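Local atomic coordinates of trehalose operon transcriptional repressor (Bacillus subtilis, PDB entry 2OGG), a protein that represses the trePA operon for trehalose use and binds trehalose-6-phosphate through the effector-binding domain present here. Residues A[10-15]-A[41-46]; A[51-56]-A[104-109]; A[92-97]-A[116-121]; A[110-115]-A[137-142]. All blocks are in the same frame, centred on the assembly; numbering follows the deposited sequence.

Contact 1: A[10-15]-A[41-46]. With SO4 (sulfate ion), chain C.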
loop_
_atom_site.group_PDB
_atom_site.type_symbol
_atom_site.label_atom_id
_atom_site.label_comp_id
_atom_site.label_asym_id
_atom_site.label_seq_id
_atom_site.Cartn_x
_atom_site.Cartn_y
_atom_site.Cartn_z
ATOM N N LYS A 10 -16.627 22.074 12.476
ATOM C CA LYS A 10 -15.640 23.015 13.033
ATOM C C LYS A 10 -14.451 22.368 13.758
ATOM O O LYS A 10 -14.598 21.365 14.437
ATOM C CB LYS A 10 -16.330 24.032 13.952
ATOM C CG LYS A 10 -15.557 25.331 14.167
ATOM C CD LYS A 10 -16.301 26.289 15.100
ATOM C CE LYS A 10 -16.047 25.948 16.570
ATOM N NZ LYS A 10 -17.099 26.517 17.473
ATOM N N THR A 11 -13.321 23.065 13.752
ATOM C CA THR A 11 -12.086 22.590 14.366
ATOM C C THR A 11 -11.622 23.615 15.403
ATOM O O THR A 11 -11.278 24.748 15.060
ATOM C CB THR A 11 -10.973 22.439 13.273
ATOM O OG1 THR A 11 -11.217 21.256 12.510
ATOM C CG2 THR A 11 -9.562 22.353 13.887
ATOM N N THR A 12 -11.385 23.145 16.616
ATOM C CA THR A 12 -11.037 24.010 17.721
ATOM C C THR A 12 -9.663 23.645 18.240
ATOM O O THR A 12 -9.451 22.516 18.690
ATOM C CB THR A 12 -11.987 23.795 18.855
ATOM O OG1 THR A 12 -13.326 23.942 18.375
ATOM C CG2 THR A 12 -11.694 24.767 19.998
ATOM N N VAL A 13 -8.785 24.645 18.321
ATOM C CA VAL A 13 -7.425 24.460 18.807
ATOM C C VAL A 13 -7.391 24.704 20.302
ATOM O O VAL A 13 -7.585 25.825 20.751
ATOM C CB VAL A 13 -6.472 25.428 18.118
ATOM C CG1 VAL A 13 -5.099 25.352 18.725
ATOM C CG2 VAL A 13 -6.429 25.119 16.633
ATOM N N HIS A 14 -7.133 23.651 21.075
ATOM C CA HIS A 14 -7.170 23.766 22.534
ATOM C C HIS A 14 -5.820 24.119 23.086
ATOM O O HIS A 14 -5.711 25.056 23.832
ATOM C CB HIS A 14 -7.703 22.494 23.191
ATOM C CG HIS A 14 -9.133 22.211 22.860
ATOM N ND1 HIS A 14 -10.186 22.806 23.529
ATOM C CD2 HIS A 14 -9.687 21.471 21.869
ATOM C CE1 HIS A 14 -11.323 22.420 22.980
ATOM N NE2 HIS A 14 -11.044 21.678 21.920
ATOM N N LYS A 15 -4.799 23.328 22.778
ATOM C CA LYS A 15 -3.424 23.695 23.141
ATOM C C LYS A 15 -2.649 23.881 21.854
ATOM O O LYS A 15 -2.790 23.090 20.932
ATOM C CB LYS A 15 -2.736 22.585 23.930
ATOM C CG LYS A 15 -3.380 22.236 25.232
ATOM C CD LYS A 15 -2.421 21.432 26.079
ATOM C CE LYS A 15 -2.707 21.622 27.555
ATOM N NZ LYS A 15 -1.702 20.905 28.376
ATOM N N ILE A 41 -3.057 20.471 19.991
ATOM C CA ILE A 41 -4.155 19.631 20.406
ATOM C C ILE A 41 -5.480 20.250 19.977
ATOM O O ILE A 41 -5.822 21.374 20.368
ATOM C CB ILE A 41 -4.094 19.346 21.906
ATOM C CG1 ILE A 41 -2.892 18.455 22.229
ATOM C CG2 ILE A 41 -5.378 18.702 22.405
ATOM C CD1 ILE A 41 -2.666 18.319 23.714
ATOM N N ARG A 42 -6.235 19.503 19.185
ATOM C CA ARG A 42 -7.481 20.011 18.597
ATOM C C ARG A 42 -8.617 19.055 18.831
ATOM O O ARG A 42 -8.418 17.841 18.783
ATOM C CB ARG A 42 -7.320 20.156 17.094
ATOM C CG ARG A 42 -6.359 21.221 16.717
ATOM C CD ARG A 42 -6.060 21.242 15.229
ATOM N NE ARG A 42 -5.264 20.103 14.779
ATOM C CZ ARG A 42 -5.159 19.765 13.491
ATOM N NH1 ARG A 42 -5.920 20.384 12.580
ATOM N NH2 ARG A 42 -4.482 18.683 13.143
ATOM N N SER A 43 -9.827 19.582 18.776
ATOM C CA SER A 43 -11.000 18.729 18.777
ATOM C C SER A 43 -11.791 19.050 17.536
ATOM O O SER A 43 -11.664 20.154 17.008
ATOM C CB SER A 43 -11.859 18.972 20.032
ATOM O OG SER A 43 -12.679 20.114 19.900
ATOM N N ARG A 44 -12.541 18.068 17.029
ATOM C CA ARG A 44 -13.371 18.263 15.849
ATOM C C ARG A 44 -14.833 18.175 16.253
ATOM O O ARG A 44 -15.262 17.161 16.786
ATOM C CB ARG A 44 -13.111 17.166 14.815
ATOM C CG ARG A 44 -11.672 16.823 14.581
ATOM C CD ARG A 44 -11.034 17.844 13.669
ATOM N NE ARG A 44 -9.629 17.527 13.445
ATOM C CZ ARG A 44 -8.902 18.016 12.448
ATOM N NH1 ARG A 44 -9.444 18.868 11.584
ATOM N NH2 ARG A 44 -7.634 17.654 12.313
ATOM N N LYS A 45 -15.631 19.126 15.786
ATOM C CA LYS A 45 -17.046 19.176 16.125
ATOM C C LYS A 45 -17.833 18.807 14.872
ATOM O O LYS A 45 -17.784 19.521 13.866
ATOM C CB LYS A 45 -17.414 20.589 16.624
ATOM C CG LYS A 45 -18.872 20.809 17.039
ATOM C CD LYS A 45 -19.038 22.217 17.600
ATOM C CE LYS A 45 -20.472 22.734 17.477
ATOM N NZ LYS A 45 -20.538 24.224 17.623
ATOM N N ILE A 46 -18.329 17.575 14.854
ATOM C CA ILE A 46 -19.091 17.073 13.717
ATOM C C ILE A 46 -20.547 17.220 14.080
ATOM O O ILE A 46 -21.087 16.465 14.884
ATOM C CB ILE A 46 -18.708 15.620 13.392
ATOM C CG1 ILE A 46 -17.192 15.563 13.101
ATOM C CG2 ILE A 46 -19.594 15.062 12.255
ATOM C CD1 ILE A 46 -16.607 14.180 12.908
HETATM S S SO4 C . -5.051 17.905 9.523
HETATM O O1 SO4 C . -4.045 16.955 9.977
HETATM O O2 SO4 C . -4.900 18.191 8.109
HETATM O O3 SO4 C . -6.398 17.380 9.650
HETATM O O4 SO4 C . -4.850 19.104 10.313
HETATM O O HOH W 1 -18.657 25.219 20.200
#
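The carbonyl O of Ile41 takes two backbone donors, His14 N at 2.7 Å and Lys15 N at 3.3 Å. Two residues facing one make a classic beta bulge, here between antiparallel strands 11-15 and 41-46 of the UTRA domain sheet. Before the bulge, Thr12 and Ser43 form a hydrogen-bonded pair. On their face the imidazole of His14 turns back along the strand, and its NE2 is hydrogen-bonded to Ser43 OG at 3.0 Å. Thr12 CG2 lies over one ring face near the rim. Ser43 OG also bonds His50.

Thr11, Val13, Arg42 and Arg44 point to the other face. Both arginines bind a sulfate ion, probably from the crystallisation liquor. Arg44 NE also pairs with Asp54 and Arg42 NH2 with Asp56. Ser74 OG, Ile75 N and Tyr76 N bind the sulfate too, consistent with a site for the phosphate of trehalose-6-phosphate. Arg42 NH1 and NH2 both reach sulfate O4, at 2.8 and 2.9 Å, while Arg44 NH2 bonds O3 at 2.9 Å.

Contact 2: A[51-56]-A[104-109]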
loop_
_atom_site.group_PDB
_atom_site.type_symbol
_atom_site.label_atom_id
_atom_site.label_comp_id
_atom_site.label_asym_id
_atom_site.label_seq_id
_atom_site.Cartn_x
_atom_site.Cartn_y
_atom_site.Cartn_z
ATOM N N VAL A 51 -16.152 15.223 18.923
ATOM C CA VAL A 51 -16.085 13.781 18.919
ATOM C C VAL A 51 -14.729 13.160 18.634
ATOM O O VAL A 51 -14.560 11.962 18.836
ATOM C CB VAL A 51 -17.157 13.187 18.030
ATOM C CG1 VAL A 51 -18.513 13.642 18.506
ATOM C CG2 VAL A 51 -16.939 13.629 16.610
ATOM N N ILE A 52 -13.807 13.942 18.067
ATOM C CA ILE A 52 -12.453 13.481 17.829
ATOM C C ILE A 52 -11.461 14.405 18.520
ATOM O O ILE A 52 -11.604 15.631 18.479
ATOM C CB ILE A 52 -12.122 13.418 16.321
ATOM C CG1 ILE A 52 -13.027 12.403 15.629
ATOM C CG2 ILE A 52 -10.659 12.977 16.112
ATOM C CD1 ILE A 52 -13.542 12.863 14.282
ATOM N N LEU A 53 -10.422 13.834 19.111
ATOM C CA LEU A 53 -9.375 14.672 19.673
ATOM C C LEU A 53 -8.085 14.381 18.947
ATOM O O LEU A 53 -7.707 13.221 18.816
ATOM C CB LEU A 53 -9.223 14.444 21.170
ATOM C CG LEU A 53 -8.216 15.436 21.733
ATOM C CD1 LEU A 53 -8.879 16.790 21.920
ATOM C CD2 LEU A 53 -7.512 14.922 23.005
ATOM N N ASP A 54 -7.551 15.391 18.262
ATOM C CA ASP A 54 -6.364 15.212 17.423
ATOM C C ASP A 54 -5.139 15.829 18.087
ATOM O O ASP A 54 -5.129 17.019 18.399
ATOM C CB ASP A 54 -6.586 15.861 16.066
ATOM C CG ASP A 54 -7.384 14.974 15.117
ATOM O OD1 ASP A 54 -7.120 13.747 15.106
ATOM O OD2 ASP A 54 -8.202 15.503 14.309
ATOM N N LYS A 55 -4.154 15.008 18.407
ATOM C CA LYS A 55 -2.894 15.524 18.972
ATOM C C LYS A 55 -1.733 15.378 17.988
ATOM O O LYS A 55 -1.506 14.291 17.460
ATOM C CB LYS A 55 -2.604 14.817 20.296
ATOM C CG LYS A 55 -3.743 15.005 21.301
ATOM C CD LYS A 55 -3.737 13.989 22.440
ATOM C CE LYS A 55 -2.600 14.281 23.412
ATOM N NZ LYS A 55 -2.757 13.581 24.706
ATOM N N ASP A 56 -1.183 16.490 17.523
ATOM C CA ASP A 56 -0.004 16.402 16.666
ATOM C C ASP A 56 1.228 16.887 17.416
ATOM O O ASP A 56 1.184 17.979 17.974
ATOM C CB ASP A 56 -0.187 17.221 15.381
ATOM C CG ASP A 56 -0.987 16.471 14.305
ATOM O OD1 ASP A 56 -0.339 15.692 13.569
ATOM O OD2 ASP A 56 -2.234 16.695 14.150
ATOM N N ARG A 104 -12.560 13.613 28.456
ATOM C CA ARG A 104 -13.880 13.951 28.952
ATOM C C ARG A 104 -14.083 15.450 29.109
ATOM O O ARG A 104 -15.202 15.953 28.989
ATOM C CB ARG A 104 -14.163 13.210 30.251
ATOM C CG ARG A 104 -14.037 11.715 30.097
ATOM C CD ARG A 104 -14.431 10.989 31.362
ATOM N NE ARG A 104 -15.490 10.033 31.063
ATOM C CZ ARG A 104 -15.304 8.736 30.836
ATOM N NH1 ARG A 104 -14.106 8.186 31.022
ATOM N NH2 ARG A 104 -16.342 7.979 30.488
ATOM N N GLU A 105 -12.990 16.175 29.321
ATOM C CA GLU A 105 -13.059 17.628 29.396
ATOM C C GLU A 105 -13.387 18.188 28.029
ATOM O O GLU A 105 -14.246 19.048 27.899
ATOM C CB GLU A 105 -11.723 18.213 29.823
ATOM C CG GLU A 105 -11.479 18.232 31.293
ATOM C CD GLU A 105 -10.429 19.248 31.629
ATOM O OE1 GLU A 105 -9.765 19.721 30.673
ATOM O OE2 GLU A 105 -10.370 19.678 32.806
ATOM N N LEU A 106 -12.739 17.648 27.002
ATOM C CA LEU A 106 -12.773 18.274 25.698
ATOM C C LEU A 106 -13.812 17.709 24.728
ATOM O O LEU A 106 -14.169 18.375 23.760
ATOM C CB LEU A 106 -11.365 18.289 25.067
ATOM C CG LEU A 106 -10.220 18.825 25.940
ATOM C CD1 LEU A 106 -8.911 18.875 25.188
ATOM C CD2 LEU A 106 -10.538 20.197 26.525
ATOM N N LEU A 107 -14.257 16.474 24.925
ATOM C CA LEU A 107 -15.236 15.902 23.982
ATOM C C LEU A 107 -16.575 15.593 24.639
ATOM O O LEU A 107 -16.658 15.433 25.851
ATOM C CB LEU A 107 -14.698 14.644 23.287
ATOM C CG LEU A 107 -13.286 14.672 22.697
ATOM C CD1 LEU A 107 -12.850 13.257 22.358
ATOM C CD2 LEU A 107 -13.209 15.574 21.451
ATOM N N ASP A 108 -17.633 15.578 23.840
ATOM C CA ASP A 108 -18.937 15.171 24.331
ATOM C C ASP A 108 -18.999 13.640 24.315
ATOM O O ASP A 108 -19.325 13.033 23.296
ATOM C CB ASP A 108 -20.039 15.772 23.450
ATOM C CG ASP A 108 -19.823 17.259 23.161
ATOM O OD1 ASP A 108 -19.532 18.020 24.105
ATOM O OD2 ASP A 108 -20.013 17.682 21.999
ATOM N N LEU A 109 -18.671 13.008 25.437
ATOM C CA LEU A 109 -18.567 11.552 25.462
ATOM C C LEU A 109 -19.810 10.781 25.882
ATOM O O LEU A 109 -19.803 9.549 25.881
ATOM C CB LEU A 109 -17.329 11.097 26.229
ATOM C CG LEU A 109 -16.023 11.455 25.507
ATOM C CD1 LEU A 109 -14.825 11.224 26.388
ATOM C CD2 LEU A 109 -15.847 10.687 24.179
#
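Leu107 reaches from just beyond the helix end onto strand 51-56. Its CB points toward the strand, and CG stands anti to its own carbonyl carbon (chi1 -47°). There the side chain forks into two methyls. Leu107 CD1 lies against Leu53, 4.0 Å from its CB. Leu107 CD2 lies nearest the backbone, 3.4 Å from Ile52 O, and also borders Leu53 CB. Leu107 CD2 is also 3.9 Å from Val51 N. One leucine therefore packs against both the peptide backbone and a neighbouring side chain of the strand.

Leu53 answers from the strand. Its CB also points across the contact, and its CG is anti to the backbone N (chi1 -174°). Its CD1 meets CD1 of Leu106 at 3.9 Å, where the two side chains run at a slant to each other. No hydrogen bond joins the segments, and the contact is apolar and buried. Nearby polar groups flank it: Lys55 forms a salt bridge with Glu102 of the helix, and Asp108 OD2 accepts a hydrogen bond from His50 N. The arrangement is that of a short helix, 101-106, and the first residue after it, packed by leucines on one face of an antiparallel sheet, here in the UTRA domain.

Contact 3: A[92-97]-A[116-121]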
loop_
_atom_site.group_PDB
_atom_site.type_symbol
_atom_site.label_atom_id
_atom_site.label_comp_id
_atom_site.label_asym_id
_atom_site.label_seq_id
_atom_site.Cartn_x
_atom_site.Cartn_y
_atom_site.Cartn_z
ATOM N N LYS A 92 1.095 3.263 10.953
ATOM C CA LYS A 92 -0.165 3.479 11.666
ATOM C C LYS A 92 -0.428 2.338 12.653
ATOM O O LYS A 92 -0.239 1.170 12.329
ATOM C CB LYS A 92 -1.293 3.496 10.634
ATOM C CG LYS A 92 -2.409 4.430 10.926
ATOM C CD LYS A 92 -3.211 4.754 9.658
ATOM C CE LYS A 92 -2.617 5.949 8.896
ATOM N NZ LYS A 92 -3.252 6.178 7.545
ATOM N N GLU A 93 -0.892 2.658 13.852
ATOM C CA GLU A 93 -1.280 1.626 14.783
ATOM C C GLU A 93 -2.615 2.058 15.379
ATOM O O GLU A 93 -2.756 3.206 15.830
ATOM C CB GLU A 93 -0.231 1.461 15.884
ATOM C CG GLU A 93 -0.553 0.295 16.842
ATOM C CD GLU A 93 0.089 0.421 18.227
ATOM O OE1 GLU A 93 0.108 1.544 18.791
ATOM O OE2 GLU A 93 0.402 -0.637 18.823
ATOM N N ILE A 94 -3.632 1.218 15.180
ATOM C CA ILE A 94 -5.002 1.508 15.614
ATOM C C ILE A 94 -5.414 0.531 16.713
ATOM O O ILE A 94 -5.441 -0.678 16.501
ATOM C CB ILE A 94 -6.007 1.334 14.450
ATOM C CG1 ILE A 94 -5.638 2.220 13.270
ATOM C CG2 ILE A 94 -7.389 1.701 14.880
ATOM C CD1 ILE A 94 -6.407 1.886 12.068
ATOM N N VAL A 95 -5.689 1.053 17.893
ATOM C CA VAL A 95 -6.163 0.235 19.008
ATOM C C VAL A 95 -7.355 0.910 19.690
ATOM O O VAL A 95 -7.842 1.951 19.232
ATOM C CB VAL A 95 -5.067 0.064 20.082
ATOM C CG1 VAL A 95 -3.827 -0.569 19.482
ATOM C CG2 VAL A 95 -4.734 1.419 20.694
ATOM N N ALA A 96 -7.914 0.240 20.692
ATOM C CA ALA A 96 -8.969 0.846 21.509
ATOM C C ALA A 96 -8.464 1.054 22.927
ATOM O O ALA A 96 -7.836 0.175 23.508
ATOM C CB ALA A 96 -10.213 0.001 21.509
ATOM N N GLU A 97 -8.798 2.203 23.493
ATOM C CA GLU A 97 -8.324 2.581 24.809
ATOM C C GLU A 97 -9.455 3.126 25.671
ATOM O O GLU A 97 -10.435 3.649 25.157
ATOM C CB GLU A 97 -7.208 3.635 24.673
ATOM C CG GLU A 97 -6.012 3.165 23.838
ATOM C CD GLU A 97 -4.803 4.086 23.932
ATOM O OE1 GLU A 97 -4.955 5.238 24.392
ATOM O OE2 GLU A 97 -3.687 3.642 23.582
ATOM N N VAL A 116 -11.539 4.856 19.948
ATOM C CA VAL A 116 -10.671 4.265 18.956
ATOM C C VAL A 116 -9.491 5.242 18.773
ATOM O O VAL A 116 -9.710 6.456 18.733
ATOM C CB VAL A 116 -11.421 3.994 17.632
ATOM C CG1 VAL A 116 -10.444 3.463 16.536
ATOM C CG2 VAL A 116 -12.498 2.991 17.859
ATOM N N VAL A 117 -8.275 4.745 19.007
ATOM C CA VAL A 117 -7.085 5.589 18.946
ATOM C C VAL A 117 -6.175 5.237 17.783
ATOM O O VAL A 117 -5.614 4.139 17.723
ATOM C CB VAL A 117 -6.240 5.543 20.228
ATOM C CG1 VAL A 117 -5.028 6.464 20.074
ATOM C CG2 VAL A 117 -7.063 5.949 21.439
ATOM N N VAL A 118 -6.091 6.146 16.822
ATOM C CA VAL A 118 -5.191 5.986 15.684
ATOM C C VAL A 118 -3.883 6.739 15.909
ATOM O O VAL A 118 -3.870 7.956 16.155
ATOM C CB VAL A 118 -5.835 6.490 14.383
ATOM C CG1 VAL A 118 -4.894 6.225 13.220
ATOM C CG2 VAL A 118 -7.198 5.801 14.168
ATOM N N ARG A 119 -2.794 5.983 15.923
ATOM C CA ARG A 119 -1.465 6.563 16.059
ATOM C C ARG A 119 -0.687 6.408 14.781
ATOM O O ARG A 119 -0.515 5.303 14.284
ATOM C CB ARG A 119 -0.701 5.901 17.183
ATOM C CG ARG A 119 -1.139 6.379 18.541
ATOM C CD ARG A 119 -0.329 5.677 19.606
ATOM N NE ARG A 119 -0.716 6.089 20.945
ATOM C CZ ARG A 119 -1.586 5.439 21.709
ATOM N NH1 ARG A 119 -2.321 4.440 21.222
ATOM N NH2 ARG A 119 -1.861 5.921 22.894
ATOM N N ASN A 120 0.016 7.467 14.425
ATOM C CA ASN A 120 0.665 7.530 13.140
ATOM C C ASN A 120 2.046 8.168 13.292
ATOM O O ASN A 120 2.197 9.183 13.964
ATOM C CB ASN A 120 -0.224 8.362 12.233
ATOM C CG ASN A 120 0.194 8.314 10.820
ATOM O OD1 ASN A 120 0.709 7.311 10.350
ATOM N ND2 ASN A 120 -0.184 9.331 10.080
ATOM N N TYR A 121 3.064 7.468 12.823
ATOM C CA TYR A 121 4.446 7.918 12.924
ATOM C C TYR A 121 4.997 8.176 11.527
ATOM O O TYR A 121 5.069 7.262 10.711
ATOM C CB TYR A 121 5.257 6.820 13.591
ATOM C CG TYR A 121 4.708 6.439 14.942
ATOM C CD1 TYR A 121 5.283 6.934 16.118
ATOM C CD2 TYR A 121 3.631 5.561 15.057
ATOM C CE1 TYR A 121 4.761 6.619 17.361
ATOM C CE2 TYR A 121 3.162 5.163 16.304
ATOM C CZ TYR A 121 3.685 5.752 17.450
ATOM O OH TYR A 121 3.230 5.376 18.696
HETATM O O HOH W 2 -2.558 3.351 18.615
#
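Ile94 packs beside Val118 on the face that also carries Lys92 and Asn120, its CG1 4.0 Å from Val118 CG2. Ile94 CG2 crosses to Val116 CG1 at 3.9 Å. This apolar part is closely packed, for Phe142 touches all three residues. Backbone bonds link Glu93 with Arg119 and Val95 with Val117.

The opposite face is looser and hydrated, with charged groups besides Val95 and Val117. Water 2 lies between Glu93 and Arg119 and accepts from Arg119 NH1 at 2.8 Å. The Arg119 chain runs extended from CG to NE and meets Glu97 tip to tip. Arg119 NH1 and NH2 both grip Glu97 OE2 from the same face of the carboxylate plane, at 2.8 and 3.0 Å. The two groups' planes are 49° apart. Val117 CG1 lies over one guanidinium face, near the rim. Glu93 OE2 pairs with Arg143 of the second subunit, whose strand extends the sheet.

Arg119 NE bonds Tyr132, and Glu97 OE1 bonds Arg136. Glu97 thus sits between two arginines, which would probably favour its ionised form.

Contact 4: A[110-115]-A[137-142]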
loop_
_atom_site.group_PDB
_atom_site.type_symbol
_atom_site.label_atom_id
_atom_site.label_comp_id
_atom_site.label_asym_id
_atom_site.label_seq_id
_atom_site.Cartn_x
_atom_site.Cartn_y
_atom_site.Cartn_z
ATOM N N ARG A 110 -20.922 11.487 26.062
ATOM C CA ARG A 110 -22.190 10.835 26.413
ATOM C C ARG A 110 -21.984 9.736 27.459
ATOM O O ARG A 110 -21.336 9.945 28.488
ATOM C CB ARG A 110 -22.815 10.185 25.174
ATOM C CG ARG A 110 -23.196 11.117 24.032
ATOM C CD ARG A 110 -23.799 10.282 22.898
ATOM N NE ARG A 110 -24.244 11.067 21.748
ATOM C CZ ARG A 110 -25.516 11.232 21.401
ATOM N NH1 ARG A 110 -26.488 10.707 22.140
ATOM N NH2 ARG A 110 -25.821 11.932 20.318
ATOM N N GLY A 111 -22.559 8.567 27.183
ATOM C CA GLY A 111 -22.313 7.367 27.973
ATOM C C GLY A 111 -21.305 6.470 27.275
ATOM O O GLY A 111 -21.599 5.321 26.963
ATOM N N TYR A 112 -20.191 7.057 26.855
ATOM C CA TYR A 112 -19.111 6.296 26.240
ATOM C C TYR A 112 -17.921 6.079 27.183
ATOM O O TYR A 112 -17.635 6.926 28.017
ATOM C CB TYR A 112 -18.686 6.949 24.930
ATOM C CG TYR A 112 -19.529 6.509 23.751
ATOM C CD1 TYR A 112 -19.436 5.204 23.262
ATOM C CD2 TYR A 112 -20.446 7.377 23.151
ATOM C CE1 TYR A 112 -20.188 4.787 22.171
ATOM C CE2 TYR A 112 -21.198 6.974 22.052
ATOM C CZ TYR A 112 -21.066 5.673 21.567
ATOM O OH TYR A 112 -21.807 5.245 20.486
ATOM N N ASP A 113 -17.358 4.874 27.168
ATOM C CA ASP A 113 -16.268 4.518 28.078
ATOM C C ASP A 113 -14.931 4.327 27.358
ATOM O O ASP A 113 -13.892 4.283 28.016
ATOM C CB ASP A 113 -16.603 3.236 28.840
ATOM C CG ASP A 113 -17.650 3.451 29.927
ATOM O OD1 ASP A 113 -17.540 4.452 30.673
ATOM O OD2 ASP A 113 -18.519 2.561 30.097
ATOM N N HIS A 114 -14.983 4.027 26.057
ATOM C CA HIS A 114 -13.766 3.791 25.252
ATOM C C HIS A 114 -13.657 4.666 24.017
ATOM O O HIS A 114 -14.636 5.306 23.609
ATOM C CB HIS A 114 -13.614 2.321 24.845
ATOM C CG HIS A 114 -13.486 1.386 26.007
ATOM N ND1 HIS A 114 -14.574 0.954 26.739
ATOM C CD2 HIS A 114 -12.401 0.790 26.554
ATOM C CE1 HIS A 114 -14.157 0.168 27.716
ATOM N NE2 HIS A 114 -12.845 0.039 27.616
HETATM N N MSE A 115 -12.475 4.616 23.396
HETATM C CA MSE A 115 -12.143 5.411 22.227
HETATM C C MSE A 115 -11.444 4.510 21.226
HETATM O O MSE A 115 -10.804 3.529 21.602
HETATM C CB MSE A 115 -11.136 6.487 22.607
HETATM C CG MSE A 115 -11.539 7.362 23.764
HETATM SE SE MSE A 115 -12.454 9.014 23.279
HETATM C CE MSE A 115 -14.227 8.294 23.041
ATOM N N HIS A 137 -10.940 8.856 18.613
ATOM C CA HIS A 137 -12.340 8.914 18.211
ATOM C C HIS A 137 -13.268 8.276 19.208
ATOM O O HIS A 137 -13.040 7.152 19.635
ATOM C CB HIS A 137 -12.535 8.162 16.909
ATOM C CG HIS A 137 -11.692 8.668 15.786
ATOM N ND1 HIS A 137 -10.336 8.433 15.713
ATOM C CD2 HIS A 137 -12.018 9.355 14.664
ATOM C CE1 HIS A 137 -9.857 8.975 14.605
ATOM N NE2 HIS A 137 -10.862 9.517 13.939
ATOM N N ARG A 138 -14.414 8.908 19.419
ATOM C CA ARG A 138 -15.556 8.247 20.002
ATOM C C ARG A 138 -15.992 7.074 19.106
ATOM O O ARG A 138 -15.988 7.176 17.876
ATOM C CB ARG A 138 -16.682 9.252 20.110
ATOM C CG ARG A 138 -17.656 8.966 21.247
ATOM C CD ARG A 138 -18.580 10.149 21.394
ATOM N NE ARG A 138 -19.616 10.181 20.361
ATOM C CZ ARG A 138 -20.654 11.016 20.371
ATOM N NH1 ARG A 138 -20.792 11.910 21.353
ATOM N NH2 ARG A 138 -21.523 10.998 19.370
ATOM N N LEU A 139 -16.415 5.975 19.718
ATOM C CA LEU A 139 -16.583 4.727 18.981
ATOM C C LEU A 139 -17.468 4.835 17.751
ATOM O O LEU A 139 -17.175 4.241 16.722
ATOM C CB LEU A 139 -17.091 3.616 19.895
ATOM C CG LEU A 139 -15.991 3.032 20.769
ATOM C CD1 LEU A 139 -15.548 4.085 21.736
ATOM C CD2 LEU A 139 -16.494 1.806 21.512
ATOM N N ASP A 140 -18.618 5.481 17.891
ATOM C CA ASP A 140 -19.544 5.612 16.768
ATOM C C ASP A 140 -19.025 6.494 15.624
ATOM O O ASP A 140 -19.698 6.651 14.625
ATOM C CB ASP A 140 -20.907 6.127 17.247
ATOM C CG ASP A 140 -20.840 7.555 17.781
ATOM O OD1 ASP A 140 -19.882 7.883 18.520
ATOM O OD2 ASP A 140 -21.733 8.360 17.434
ATOM N N LYS A 141 -17.905 7.178 15.828
ATOM C CA LYS A 141 -17.427 8.168 14.853
ATOM C C LYS A 141 -16.096 7.741 14.248
ATOM O O LYS A 141 -15.192 8.555 14.056
ATOM C CB LYS A 141 -17.278 9.546 15.508
ATOM C CG LYS A 141 -18.600 10.190 15.910
ATOM C CD LYS A 141 -19.496 10.387 14.703
ATOM C CE LYS A 141 -20.888 10.803 15.123
ATOM N NZ LYS A 141 -21.613 11.400 13.984
ATOM N N PHE A 142 -15.904 6.439 14.163
ATOM C CA PHE A 142 -14.671 5.929 13.639
ATOM C C PHE A 142 -14.977 5.053 12.448
ATOM O O PHE A 142 -15.918 4.266 12.502
ATOM C CB PHE A 142 -13.939 5.113 14.699
ATOM C CG PHE A 142 -12.676 4.520 14.198
ATOM C CD1 PHE A 142 -11.615 5.339 13.893
ATOM C CD2 PHE A 142 -12.654 3.209 13.745
ATOM C CE1 PHE A 142 -10.469 4.821 13.278
ATOM C CE2 PHE A 142 -11.544 2.699 13.084
ATOM C CZ PHE A 142 -10.447 3.498 12.864
#
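Tyr112 lies across the side chain of Arg138 at about a right angle, where the open ends of hairpin strands 114-124 and 129-138 run into loops. Arg138 CG sits over one face of the ring, 4.2 Å from the Tyr112 centroid, in a CH-pi contact. The guanidinium lies farther along the chain. Its plane is only 24° from that of the ring, and Tyr112 CE2 lies over its face.

Asp140, with Asp108 O and Glu49, holds the guanidinium. Arg138 NE bonds Asp140 OD1 at 3.0 Å, and Arg138 NH2 meets the syn lone pair of Asp140 OD2 at 3.3 Å. This is a side-on, two-nitrogen salt bridge within residues 137-142. The carboxylate is 15° from the ring plane, and Asp140 CB lies 3.5 Å from Tyr112 OH. Arg138 NH1 has Asp108 O as its partner, and NH2 also pairs with Glu49. These acceptors probably offset the like charge of Arg110, whose CD lies over a face of the Arg138 guanidinium. The Arg110 guanidinium is turned 75° from that of Arg138.

On the same side of the ring as Arg138 CG, Leu139 CB comes obliquely within 4.0 Å of Tyr112 CE1. Selenomethionine Met115 bends at chi2 and chi3, and its CE lies 3.9 Å from Arg138 CG.

In the fold
All four contacts reach one six-stranded antiparallel sheet of the UTRA domain. Contact 1 joins an outermost strand, 11-19, to 37-46, and contact 3 joins 114-124 to the other outermost strand, 87-98. Their centres are about 18 Å apart. Contact 2 sets helix 101-106 on strand 49-59 and adjoins contact 1, centres about 8 Å apart. Contact 4 lies at the end of strand 114-124, which contact 3 also uses. Contact 1 closes in the chain before the others open, while contact 3 alternates with contacts 2 and 4. Asp54 links contacts 1 and 2, and Asp108 links 2 and 4. The anion site lies at contact 1 and the second-subunit interface at contacts 3 and 4, separate parts of the domain.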